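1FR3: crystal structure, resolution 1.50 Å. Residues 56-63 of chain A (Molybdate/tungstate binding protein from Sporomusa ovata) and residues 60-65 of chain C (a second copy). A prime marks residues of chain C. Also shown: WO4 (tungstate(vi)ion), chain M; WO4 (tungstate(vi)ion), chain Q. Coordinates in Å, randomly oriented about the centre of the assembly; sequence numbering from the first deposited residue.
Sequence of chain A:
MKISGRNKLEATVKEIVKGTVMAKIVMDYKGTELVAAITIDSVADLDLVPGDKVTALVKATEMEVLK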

# COMPACT_ATOMS: atom_id res chain seq x y z
N ALA A 56 -9.62 -2.92 -13.14
CA ALA A 56 -8.48 -3.01 -12.22
C ALA A 56 -8.36 -1.60 -11.62
O ALA A 56 -8.45 -0.63 -12.38
N LEU A 57 -8.21 -1.50 -10.31
CA LEU A 57 -8.15 -0.21 -9.63
C LEU A 57 -6.89 -0.04 -8.80
O LEU A 57 -6.57 -0.89 -7.97
N VAL A 58 -6.19 1.09 -8.96
CA VAL A 58 -4.98 1.33 -8.19
C VAL A 58 -4.95 2.75 -7.62
O VAL A 58 -5.15 3.71 -8.37
N LYS A 59 -4.66 2.88 -6.33
CA LYS A 59 -4.57 4.22 -5.73
C LYS A 59 -3.33 4.93 -6.23
O LYS A 59 -2.27 4.32 -6.42
N ALA A 60 -3.42 6.24 -6.51
CA ALA A 60 -2.31 7.01 -7.03
C ALA A 60 -1.04 6.92 -6.19
O ALA A 60 0.07 6.87 -6.73
N THR A 61 -1.21 6.86 -4.87
CA THR A 61 -0.07 6.81 -3.97
C THR A 61 0.59 5.44 -3.93
O THR A 61 1.64 5.29 -3.31
N GLU A 62 0.01 4.46 -4.62
CA GLU A 62 0.59 3.11 -4.62
C GLU A 62 1.20 2.77 -5.97
O GLU A 62 1.49 1.61 -6.24
N MET A 63 1.39 3.77 -6.82
CA MET A 63 1.96 3.56 -8.15
C MET A 63 3.34 4.19 -8.24
O MET A 63 3.48 5.41 -8.08
N ALA C 60 -2.76 6.61 6.48
CA ALA C 60 -3.61 7.57 5.79
C ALA C 60 -3.54 7.49 4.27
O ALA C 60 -4.54 7.64 3.57
N THR C 61 -2.34 7.23 3.76
CA THR C 61 -2.14 7.13 2.32
C THR C 61 -2.74 5.89 1.69
O THR C 61 -2.78 5.75 0.46
N GLU C 62 -3.20 4.94 2.51
CA GLU C 62 -3.77 3.70 2.01
C GLU C 62 -5.29 3.69 2.10
O GLU C 62 -5.93 2.67 1.87
N MET C 63 -5.86 4.83 2.46
CA MET C 63 -7.32 4.90 2.57
C MET C 63 -7.93 5.70 1.44
O MET C 63 -7.65 6.89 1.30
N GLU C 64 -8.79 5.07 0.65
CA GLU C 64 -9.51 5.75 -0.42
C GLU C 64 -10.82 6.31 0.13
O GLU C 64 -11.25 5.94 1.21
N VAL C 65 -11.45 7.18 -0.65
CA VAL C 65 -12.74 7.77 -0.30
C VAL C 65 -13.67 7.60 -1.50
O VAL C 65 -13.24 7.84 -2.63

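A carbonyl oxygen in a short 3-10 segment can organise an interface between two copies of a protein, and the contact between these two stretches is a compact example. Two donors of chain A converge on the backbone of Thr61′: Lys59 NZ and Thr61 OG1 each donate a hydrogen bond to Thr61′ O, both at 2.9 Å. Thr61, in the p rotamer, has its CA-to-CB bond toward chain C. Lys59 can reach so far because its CA-to-CB bond points toward chain C and its chain runs almost fully extended, t at chi1 through chi3, before turning m at chi4. The same ammonium donates to the tungstate of chain M, with Lys59 NZ 2.8 Å from O3, so one charged group ties the anion to the neighbouring backbone. Ala60 N adds a nearly straight hydrogen bond to O4 of that ion, also 2.8 Å; in the second copy Ala60′ N repeats it, at the same distance, with O4 of the chain Q tungstate. Such a pocket suits a molybdate/tungstate binding protein.

Carboxylates meet next. Glu62 OE2 lies only 2.6 Å from Glu62′ OE1, a separation at which one of the two acid groups probably holds a proton and donates it to the other. The two side chains arrive differently: Glu62 is m, t, whereas Glu62′ has chi1 m and an off-well chi2 of 22°; its CA-to-CB bond points away overall, though CB still touches chain A, and its end comes nearer to that chain.

Farther out, packing takes over. The aliphatic part of Lys59 lies along chain C, with CE 3.5 Å from Met63′ O and CB 3.5 Å from Glu64′ OE2. Glu64′ is m then t; its CA-to-CB bond points sideways, but its end comes nearer to chain A, and OE1 rests 3.5 Å from Leu57 CD2. That contact offers the carboxylate oxygen no hydrogen-bonding partner.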

# COMPACT_ATOMS: atom_id res chain seq x y z
CB ALA A 56 -7.22 -3.46 -12.90
CB LEU A 57 -9.37 -0.09 -8.70
CG LEU A 57 -9.46 1.18 -7.85
CD1 LEU A 57 -9.82 2.38 -8.72
CD2 LEU A 57 -10.45 1.00 -6.71
CB VAL A 58 -3.71 1.11 -9.04
CG1 VAL A 58 -2.47 1.29 -8.19
CG2 VAL A 58 -3.71 -0.28 -9.67
CB LYS A 59 -4.54 4.07 -4.21
CG LYS A 59 -4.89 5.35 -3.46
CD LYS A 59 -4.90 5.10 -1.95
CE LYS A 59 -5.32 6.36 -1.20
NZ LYS A 59 -4.27 7.42 -1.34
CB ALA A 60 -2.67 8.50 -7.18
CB THR A 61 -0.48 7.19 -2.53
OG1 THR A 61 -1.57 6.35 -2.14
CG2 THR A 61 -0.91 8.65 -2.47
CB GLU A 62 -0.50 2.09 -4.25
CG GLU A 62 -1.02 2.35 -2.84
CD GLU A 62 -2.00 1.34 -2.32
OE1 GLU A 62 -2.43 0.44 -3.07
OE2 GLU A 62 -2.34 1.48 -1.12
CB MET A 63 1.03 4.13 -9.22
CG MET A 63 1.52 3.97 -10.65
SD MET A 63 0.36 4.60 -11.88
CE MET A 63 -0.78 3.22 -11.97
CB ALA C 60 -3.27 9.00 6.23
CB THR C 61 -0.63 7.19 2.00
OG1 THR C 61 0.02 6.26 2.88
CG2 THR C 61 -0.08 8.59 2.20
CB GLU C 62 -3.23 2.51 2.81
CG GLU C 62 -1.88 1.96 2.49
CD GLU C 62 -0.92 2.87 1.77
OE1 GLU C 62 -1.03 2.92 0.53
OE2 GLU C 62 -0.06 3.51 2.42
CB MET C 63 -7.69 5.50 3.93
CG MET C 63 -9.20 5.58 4.17
SD MET C 63 -9.61 6.19 5.82
CE MET C 63 -9.27 4.72 6.79
CB GLU C 64 -9.84 4.82 -1.58
CG GLU C 64 -8.65 4.43 -2.43
CD GLU C 64 -8.96 3.55 -3.62
OE1 GLU C 64 -10.04 3.19 -3.99
OE2 GLU C 64 -7.94 3.20 -4.27
CB VAL C 65 -12.62 9.25 0.09
CG1 VAL C 65 -14.00 9.81 0.46
CG2 VAL C 65 -11.65 9.45 1.24
W WO4 M . -6.12 8.62 -4.72
O1 WO4 M . -6.67 10.27 -5.15
O2 WO4 M . -7.36 7.81 -3.78
O3 WO4 M . -4.66 8.75 -3.82
O4 WO4 M . -5.80 7.72 -6.20
W WO4 Q . 0.54 8.32 8.07
O1 WO4 Q . 0.74 9.94 8.79
O2 WO4 Q . 1.77 7.21 8.63
O3 WO4 Q . 0.73 8.54 6.32
O4 WO4 Q . -1.05 7.68 8.43